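Local coordinates for protein glycosyl hydrolase family 10 (Bacteroides intestinalis DSM 17393, PDB 4QPW) that binds xylan chains through this carbohydrate-binding module, one domain of a larger enzyme that probably hydrolyses the glycosidic bonds of xylan, at residues I8-E20 / T30-I42. Sequence-based numbering, arbitrary orientation.
Sequences IDYSTAGYSFWNE and TIGKNDTEGCLEI. With XYP (beta-D-xylopyranose), chain B.
Leu40 packs tightly against two tyrosines. Its CB lies over one face of the Tyr10 ring, 4.0 Å from the centroid, while CD1 sits over a face of Tyr15, 3.8 Å from that centroid; a branched aliphatic chain suits this double CH-pi contact. With CG anti to the backbone N (chi1 178°), both methyls reach Tyr15. Tyr10 OH and Tyr15 OH hydrogen-bond to Thr58 O and His57 O respectively. Segment 8-20 crosses from one antiparallel sheet to the other, while 30-42 holds a hairpin of the larger one, consistent with the beta-sandwich common among carbohydrate-binding modules; the hairpin turn ends in a G1 beta bulge, Gly38 taking the positive phi that glycine tolerates. Lys33 grips the other end, where water reaches its NZ. Its chain bends at chi2, chi3 and chi4, and NZ donates to Tyr10 O (3.0 Å, in the carbonyl plane) and Ala13 O (2.9 Å, from above the plane of its own carbonyl), and pairs with Asp35 OD1. A methionine in its place would probably leave both carbonyls without this donor and Asp35 without its cation. Toward the glycan, contact loosens to Ile31 CD1 against Asn19 OD1 (4.1 Å); beyond, Glu20 OE1 and OE2 accept from xylose O3 and O2.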
ATOM      1  N   ILE A   8      -1.595  -9.425   5.551  1.00  9.24           N
ATOM      2  CA  ILE A   8      -0.119  -9.195   6.014  1.00  9.69           C
ATOM      3  C   ILE A   8      -0.291  -8.154   7.108  1.00 10.13           C
ATOM      4  O   ILE A   8      -0.913  -7.054   6.914  1.00 10.90           O
ATOM      5  CB  ILE A   8       0.759  -8.761   4.878  1.00 12.15           C
ATOM      6  CG1 ILE A   8       2.242  -8.704   5.261  1.00 15.91           C
ATOM      7  CG2 ILE A   8       0.364  -7.529   4.090  1.00 13.63           C
ATOM      8  CD1 ILE A   8       2.856 -10.084   5.418  1.00 17.64           C
ATOM      9  N   ASP A   9       0.201  -8.432   8.311  1.00 10.30           N
ATOM     10  CA  ASP A   9       0.060  -7.608   9.465  1.00 11.27           C
ATOM     11  C   ASP A   9       1.446  -7.147   9.921  1.00 10.37           C
ATOM     12  O   ASP A   9       2.231  -7.912  10.537  1.00 11.79           O
ATOM     13  CB  ASP A   9      -0.702  -8.337  10.564  1.00 14.70           C
ATOM     14  CG  ASP A   9      -0.815  -7.548  11.809  1.00 17.13           C
ATOM     15  OD1 ASP A   9      -0.539  -6.335  11.857  1.00 19.65           O
ATOM     16  OD2 ASP A   9      -1.255  -8.134  12.872  1.00 24.52           O
ATOM     17  N   TYR A  10       1.807  -5.889   9.701  1.00  9.46           N
ATOM     18  CA  TYR A  10       3.116  -5.338   9.982  1.00  9.82           C
ATOM     19  C   TYR A  10       3.294  -5.061  11.481  1.00 12.36           C
ATOM     20  O   TYR A  10       4.423  -4.767  11.928  1.00 13.89           O
ATOM     21  CB  TYR A  10       3.419  -4.108   9.183  1.00  9.28           C
ATOM     22  CG  TYR A  10       3.463  -4.407   7.691  1.00  9.42           C
ATOM     23  CD1 TYR A  10       4.475  -5.194   7.142  1.00  9.16           C
ATOM     24  CD2 TYR A  10       2.510  -3.911   6.840  1.00  8.86           C
ATOM     25  CE1 TYR A  10       4.502  -5.474   5.822  1.00  9.16           C
ATOM     26  CE2 TYR A  10       2.553  -4.207   5.472  1.00  9.37           C
ATOM     27  CZ  TYR A  10       3.555  -4.998   4.953  1.00  9.17           C
ATOM     28  OH  TYR A  10       3.642  -5.263   3.612  1.00  9.93           O
ATOM     29  N   SER A  11       2.239  -5.282  12.269  1.00 13.77           N
ATOM     30  CA  SER A  11       2.314  -5.245  13.735  1.00 18.63           C
ATOM     31  C   SER A  11       3.396  -6.147  14.112  1.00 17.67           C
ATOM     32  O   SER A  11       4.101  -5.842  15.142  1.00 22.35           O
ATOM     33  CB  SER A  11       0.972  -5.701  14.434  1.00 22.04           C
ATOM     34  OG  SER A  11      -0.241  -4.951  13.965  1.00 22.50           O
ATOM     35  N   THR A  12       3.543  -7.322  13.512  1.00 15.70           N
ATOM     36  CA  THR A  12       4.549  -8.272  13.709  1.00 19.90           C
ATOM     37  C   THR A  12       5.411  -8.608  12.476  1.00 19.31           C
ATOM     38  O   THR A  12       6.619  -8.834  12.689  1.00 22.66           O
ATOM     39  CB  THR A  12       3.972  -9.584  14.266  1.00 21.29           C
ATOM     40  OG1 THR A  12       3.027 -10.150  13.339  1.00 22.23           O
ATOM     41  CG2 THR A  12       3.195  -9.331  15.649  1.00 22.95           C
ATOM     42  N   ALA A  13       4.877  -8.733  11.245  1.00 14.56           N
ATOM     43  CA  ALA A  13       5.648  -9.113  10.052  1.00 12.69           C
ATOM     44  C   ALA A  13       6.722  -8.142   9.692  1.00 11.35           C
ATOM     45  O   ALA A  13       6.500  -6.918   9.816  1.00 11.83           O
ATOM     46  CB  ALA A  13       4.722  -9.207   8.830  1.00 13.63           C
ATOM     47  N   GLY A  14       7.866  -8.602   9.211  1.00 10.89           N
ATOM     48  CA  GLY A  14       8.835  -7.735   8.562  1.00 10.17           C
ATOM     49  C   GLY A  14       8.451  -7.409   7.139  1.00  9.50           C
ATOM     50  O   GLY A  14       7.292  -7.677   6.741  1.00 10.93           O
ATOM     51  N   TYR A  15       9.346  -6.814   6.418  1.00  9.43           N
ATOM     52  CA  TYR A  15       9.120  -6.378   5.070  1.00  9.13           C
ATOM     53  C   TYR A  15      10.121  -6.919   4.103  1.00  9.28           C
ATOM     54  O   TYR A  15      11.338  -6.630   4.225  1.00 10.71           O
ATOM     55  CB  TYR A  15       9.068  -4.821   4.953  1.00 10.40           C
ATOM     56  CG  TYR A  15       8.686  -4.312   3.606  1.00  8.93           C
ATOM     57  CD1 TYR A  15       7.374  -4.430   3.157  1.00  9.23           C
ATOM     58  CD2 TYR A  15       9.580  -3.766   2.750  1.00 10.20           C
ATOM     59  CE1 TYR A  15       6.955  -3.953   1.919  1.00  8.68           C
ATOM     60  CE2 TYR A  15       9.218  -3.308   1.521  1.00 10.27           C
ATOM     61  CZ  TYR A  15       7.903  -3.396   1.089  1.00  9.07           C
ATOM     62  OH  TYR A  15       7.599  -2.898  -0.176  1.00 10.23           O
ATOM     63  N   SER A  16       9.672  -7.668   3.106  1.00  8.85           N
ATOM     64  CA  SER A  16      10.528  -8.261   2.112  1.00  9.34           C
ATOM     65  C   SER A  16       9.998  -8.042   0.702  1.00 10.28           C
ATOM     66  O   SER A  16      10.559  -8.571  -0.280  1.00 11.76           O
ATOM     67  CB  SER A  16      10.684  -9.772   2.334  1.00 10.32           C
ATOM     68  OG  SER A  16      11.325 -10.072   3.561  1.00 10.85           O
ATOM     69  N   PHE A  17       8.959  -7.245   0.479  1.00  9.01           N
ATOM     70  CA  PHE A  17       8.317  -7.149  -0.822  1.00  8.08           C
ATOM     71  C   PHE A  17       9.072  -6.241  -1.800  1.00  9.29           C
ATOM     72  O   PHE A  17       9.934  -5.425  -1.382  1.00 10.00           O
ATOM     73  CB  PHE A  17       6.881  -6.689  -0.685  1.00  8.85           C
ATOM     74  CG  PHE A  17       5.943  -7.633   0.063  1.00  8.86           C
ATOM     75  CD1 PHE A  17       5.911  -8.989  -0.225  1.00  9.18           C
ATOM     76  CD2 PHE A  17       5.070  -7.145   1.018  1.00  9.26           C
ATOM     77  CE1 PHE A  17       5.023  -9.805   0.438  1.00  9.41           C
ATOM     78  CE2 PHE A  17       4.188  -7.995   1.663  1.00  9.60           C
ATOM     79  CZ  PHE A  17       4.163  -9.332   1.384  1.00  9.54           C
ATOM     80  N   TRP A  18       8.750  -6.365  -3.053  1.00  9.35           N
ATOM     81  CA  TRP A  18       9.335  -5.531  -4.118  1.00  9.50           C
ATOM     82  C   TRP A  18       9.050  -4.064  -3.854  1.00 10.27           C
ATOM     83  O   TRP A  18       7.943  -3.663  -3.471  1.00  9.41           O
ATOM     84  CB  TRP A  18       8.705  -5.957  -5.444  1.00 10.81           C
ATOM     85  CG  TRP A  18       9.245  -5.210  -6.650  1.00 12.01           C
ATOM     86  CD1 TRP A  18      10.251  -5.615  -7.464  1.00 14.01           C
ATOM     87  CD2 TRP A  18       8.783  -3.963  -7.174  1.00 11.62           C
ATOM     88  NE1 TRP A  18      10.434  -4.649  -8.457  1.00 14.88           N
ATOM     89  CE2 TRP A  18       9.568  -3.632  -8.299  1.00 13.07           C
ATOM     90  CE3 TRP A  18       7.823  -3.065  -6.793  1.00 11.87           C
ATOM     91  CZ2 TRP A  18       9.362  -2.445  -9.029  1.00 13.45           C
ATOM     92  CZ3 TRP A  18       7.655  -1.872  -7.522  1.00 12.71           C
ATOM     93  CH2 TRP A  18       8.411  -1.634  -8.645  1.00 12.83           C
ATOM     94  N   ASN A  19      10.064  -3.241  -4.164  1.00 10.62           N
ATOM     95  CA  ASN A  19       9.909  -1.818  -4.110  1.00 11.81           C
ATOM     96  C   ASN A  19      10.928  -1.156  -5.013  1.00 13.15           C
ATOM     97  O   ASN A  19      11.953  -1.752  -5.393  1.00 14.49           O
ATOM     98  CB  ASN A  19       9.957  -1.282  -2.734  1.00 12.20           C
ATOM     99  CG  ASN A  19      11.234  -1.563  -2.055  1.00 13.93           C
ATOM    100  OD1 ASN A  19      12.175  -0.689  -2.143  1.00 19.14           O
ATOM    101  ND2 ASN A  19      11.474  -2.725  -1.472  1.00 12.91           N
ATOM    102  N   GLU A  20      10.641   0.084  -5.437  1.00 11.73           N
ATOM    103  CA  GLU A  20      11.542   0.798  -6.353  1.00 11.50           C
ATOM    104  C   GLU A  20      11.437   2.270  -6.024  1.00 12.04           C
ATOM    105  O   GLU A  20      10.435   2.923  -6.261  1.00 13.03           O
ATOM    106  CB  GLU A  20      11.201   0.552  -7.771  1.00 14.17           C
ATOM    107  CG  GLU A  20      12.175   1.191  -8.796  1.00 16.63           C
ATOM    108  CD  GLU A  20      11.727   0.782 -10.175  1.00 20.33           C
ATOM    109  OE1 GLU A  20      10.782   1.288 -10.672  1.00 20.69           O
ATOM    110  OE2 GLU A  20      12.080  -0.314 -10.676  1.00 24.33           O
ATOM    111  N   THR A  30      13.210   6.516   2.463  1.00 11.79           N
ATOM    112  CA  THR A  30      13.422   5.213   3.046  1.00 11.95           C
ATOM    113  C   THR A  30      12.110   4.442   3.077  1.00 11.17           C
ATOM    114  O   THR A  30      11.042   5.006   3.312  1.00 11.99           O
ATOM    115  CB  THR A  30      14.008   5.237   4.439  1.00 14.83           C
ATOM    116  OG1 THR A  30      13.271   5.908   5.274  1.00 19.12           O
ATOM    117  CG2 THR A  30      15.294   6.004   4.459  1.00 17.62           C
ATOM    118  N   ILE A  31      12.178   3.158   2.795  1.00 11.09           N
ATOM    119  CA  ILE A  31      11.045   2.193   2.897  1.00 10.48           C
ATOM    120  C   ILE A  31      11.458   1.005   3.739  1.00 11.04           C
ATOM    121  O   ILE A  31      12.481   0.338   3.421  1.00 13.47           O
ATOM    122  CB  ILE A  31      10.607   1.712   1.507  1.00 11.08           C
ATOM    123  CG1 ILE A  31      10.188   2.840   0.605  1.00 11.50           C
ATOM    124  CG2 ILE A  31       9.521   0.655   1.625  1.00 11.98           C
ATOM    125  CD1 ILE A  31       9.928   2.434  -0.810  1.00 11.98           C
ATOM    126  N   GLY A  32      10.782   0.742   4.854  1.00 10.91           N
ATOM    127  CA  GLY A  32      11.078  -0.433   5.662  1.00 11.36           C
ATOM    128  C   GLY A  32      10.259  -0.448   6.930  1.00 10.32           C
ATOM    129  O   GLY A  32       9.357   0.389   7.101  1.00 11.06           O
ATOM    130  N   LYS A  33      10.573  -1.358   7.802  1.00 10.36           N
ATOM    131  CA  LYS A  33       9.800  -1.493   9.020  1.00 11.76           C
ATOM    132  C   LYS A  33      10.159  -0.566  10.081  1.00 13.74           C
ATOM    133  O   LYS A  33      11.415  -0.329  10.326  1.00 17.64           O
ATOM    134  CB  LYS A  33      10.010  -2.883   9.591  1.00 13.28           C
ATOM    135  CG  LYS A  33       9.127  -3.854   9.033  1.00 14.45           C
ATOM    136  CD  LYS A  33       7.634  -3.723   9.408  1.00 14.62           C
ATOM    137  CE  LYS A  33       7.284  -3.633  10.847  1.00 14.96           C
ATOM    138  NZ  LYS A  33       7.448  -4.919  11.623  1.00 16.24           N
ATOM    139  N   ASN A  34       9.213  -0.001  10.784  1.00 12.59           N
ATOM    140  CA  ASN A  34       9.397   0.734  12.050  1.00 13.08           C
ATOM    141  C   ASN A  34       8.966  -0.253  13.114  1.00 14.46           C
ATOM    142  O   ASN A  34       7.782  -0.579  13.324  1.00 13.23           O
ATOM    143  CB  ASN A  34       8.570   1.988  12.082  1.00 13.74           C
ATOM    144  CG  ASN A  34       8.592   2.749  13.419  1.00 14.74           C
ATOM    145  OD1 ASN A  34       8.833   2.168  14.444  1.00 14.59           O
ATOM    146  ND2 ASN A  34       8.386   4.019  13.335  1.00 16.27           N
ATOM    147  N   ASP A  35       9.931  -0.794  13.830  1.00 15.62           N
ATOM    148  CA  ASP A  35       9.680  -1.869  14.797  1.00 18.23           C
ATOM    149  C   ASP A  35       9.185  -1.304  16.153  1.00 18.50           C
ATOM    150  O   ASP A  35       8.743  -2.076  16.987  1.00 24.63           O
ATOM    151  CB  ASP A  35      10.872  -2.831  15.032  1.00 22.00           C
ATOM    152  CG  ASP A  35      11.106  -3.815  13.855  1.00 32.32           C
ATOM    153  OD1 ASP A  35      10.237  -4.024  12.976  1.00 31.12           O
ATOM    154  OD2 ASP A  35      12.239  -4.378  13.784  1.00 41.11           O
ATOM    155  N   THR A  36       9.283  -0.049  16.378  1.00 16.79           N
ATOM    156  CA  THR A  36       8.716   0.589  17.632  1.00 20.60           C
ATOM    157  C   THR A  36       7.216   0.778  17.440  1.00 18.41           C
ATOM    158  O   THR A  36       6.370   0.305  18.274  1.00 20.81           O
ATOM    159  CB  THR A  36       9.351   1.949  17.859  1.00 19.57           C
ATOM    160  OG1 THR A  36      10.772   1.771  18.030  1.00 25.59           O
ATOM    161  CG2 THR A  36       8.768   2.647  19.131  1.00 22.22           C
ATOM    162  N   GLU A  37       6.794   1.517  16.413  1.00 16.58           N
ATOM    163  CA  GLU A  37       5.339   1.665  16.080  1.00 15.37           C
ATOM    164  C   GLU A  37       4.767   0.323  15.654  1.00 14.55           C
ATOM    165  O   GLU A  37       3.579   0.055  15.929  1.00 16.47           O
ATOM    166  CB  GLU A  37       5.176   2.704  15.059  1.00 16.04           C
ATOM    167  CG  GLU A  37       3.731   3.149  14.687  1.00 16.61           C
ATOM    168  CD  GLU A  37       3.022   3.926  15.780  1.00 19.74           C
ATOM    169  OE1 GLU A  37       3.768   4.680  16.539  1.00 22.45           O
ATOM    170  OE2 GLU A  37       1.756   3.823  15.990  1.00 15.51           O
ATOM    171  N   GLY A  38       5.521  -0.572  15.024  1.00 14.20           N
ATOM    172  CA  GLY A  38       5.036  -1.791  14.509  1.00 13.12           C
ATOM    173  C   GLY A  38       4.272  -1.599  13.166  1.00 11.32           C
ATOM    174  O   GLY A  38       3.054  -1.878  13.086  1.00 13.35           O
ATOM    175  N   CYS A  39       4.921  -1.082  12.131  1.00 10.11           N
ATOM    176  CA  CYS A  39       4.304  -0.731  10.869  1.00  9.31           C
ATOM    177  C   CYS A  39       5.310  -0.680   9.770  1.00  8.87           C
ATOM    178  O   CYS A  39       6.522  -0.469  10.030  1.00 10.57           O
ATOM    179  CB  CYS A  39       3.564   0.596  10.985  1.00 10.36           C
ATOM    180  SG  CYS A  39       4.547   2.008  11.395  1.00 12.62           S
ATOM    181  N   LEU A  40       4.864  -0.817   8.535  1.00  9.07           N
ATOM    182  CA  LEU A  40       5.653  -0.421   7.376  1.00  9.55           C
ATOM    183  C   LEU A  40       5.733   1.094   7.350  1.00  9.35           C
ATOM    184  O   LEU A  40       4.711   1.763   7.591  1.00 11.10           O
ATOM    185  CB  LEU A  40       5.018  -0.993   6.116  1.00  9.86           C
ATOM    186  CG  LEU A  40       5.644  -0.667   4.807  1.00  9.69           C
ATOM    187  CD1 LEU A  40       7.092  -1.132   4.687  1.00 11.21           C
ATOM    188  CD2 LEU A  40       4.845  -1.230   3.673  1.00 11.10           C
ATOM    189  N   GLU A  41       6.870   1.686   7.030  1.00  9.30           N
ATOM    190  CA  GLU A  41       7.045   3.123   7.026  1.00  9.65           C
ATOM    191  C   GLU A  41       7.748   3.571   5.752  1.00  9.51           C
ATOM    192  O   GLU A  41       8.774   3.015   5.360  1.00 10.37           O
ATOM    193  CB  GLU A  41       7.839   3.519   8.270  1.00 11.62           C
ATOM    194  CG  GLU A  41       8.073   5.001   8.450  1.00 14.18           C
ATOM    195  CD  GLU A  41       8.509   5.399   9.878  1.00 17.79           C
ATOM    196  OE1 GLU A  41       9.660   5.944   9.926  1.00 28.13           O
ATOM    197  OE2 GLU A  41       7.801   5.291  10.827  1.00 18.37           O
ATOM    198  N   ILE A  42       7.207   4.596   5.145  1.00  9.78           N
ATOM    199  CA  ILE A  42       7.756   5.218   3.911  1.00 10.31           C
ATOM    200  C   ILE A  42       8.026   6.687   4.297  1.00 10.32           C
ATOM    201  O   ILE A  42       7.062   7.460   4.560  1.00 11.50           O
ATOM    202  CB  ILE A  42       6.854   5.108   2.732  1.00 10.00           C
ATOM    203  CG1 ILE A  42       6.511   3.604   2.480  1.00 10.20           C
ATOM    204  CG2 ILE A  42       7.468   5.795   1.512  1.00 11.50           C
ATOM    205  CD1 ILE A  42       5.163   3.161   3.050  1.00 11.10           C
TER
HETATM  206  C1  XYP B   2       8.565  -2.817 -13.162  1.00 17.10           C
HETATM  207  C2  XYP B   2       9.690  -1.750 -13.232  1.00 17.19           C
HETATM  208  C3  XYP B   2       9.034  -0.446 -12.843  1.00 17.44           C
HETATM  209  C4  XYP B   2       7.761  -0.173 -13.562  1.00 17.13           C
HETATM  210  C5  XYP B   2       6.801  -1.340 -13.429  1.00 16.01           C
HETATM  211  O2  XYP B   2      10.803  -2.051 -12.403  1.00 19.58           O
HETATM  212  O3  XYP B   2       9.952   0.676 -13.036  1.00 19.31           O
HETATM  213  O4  XYP B   2       7.117   0.981 -12.975  1.00 16.81           O
HETATM  214  O5  XYP B   2       7.442  -2.540 -13.917  1.00 19.69           O
HETATM  215  O   HOH W   1       6.880  -4.793  14.322  1.00 23.15           O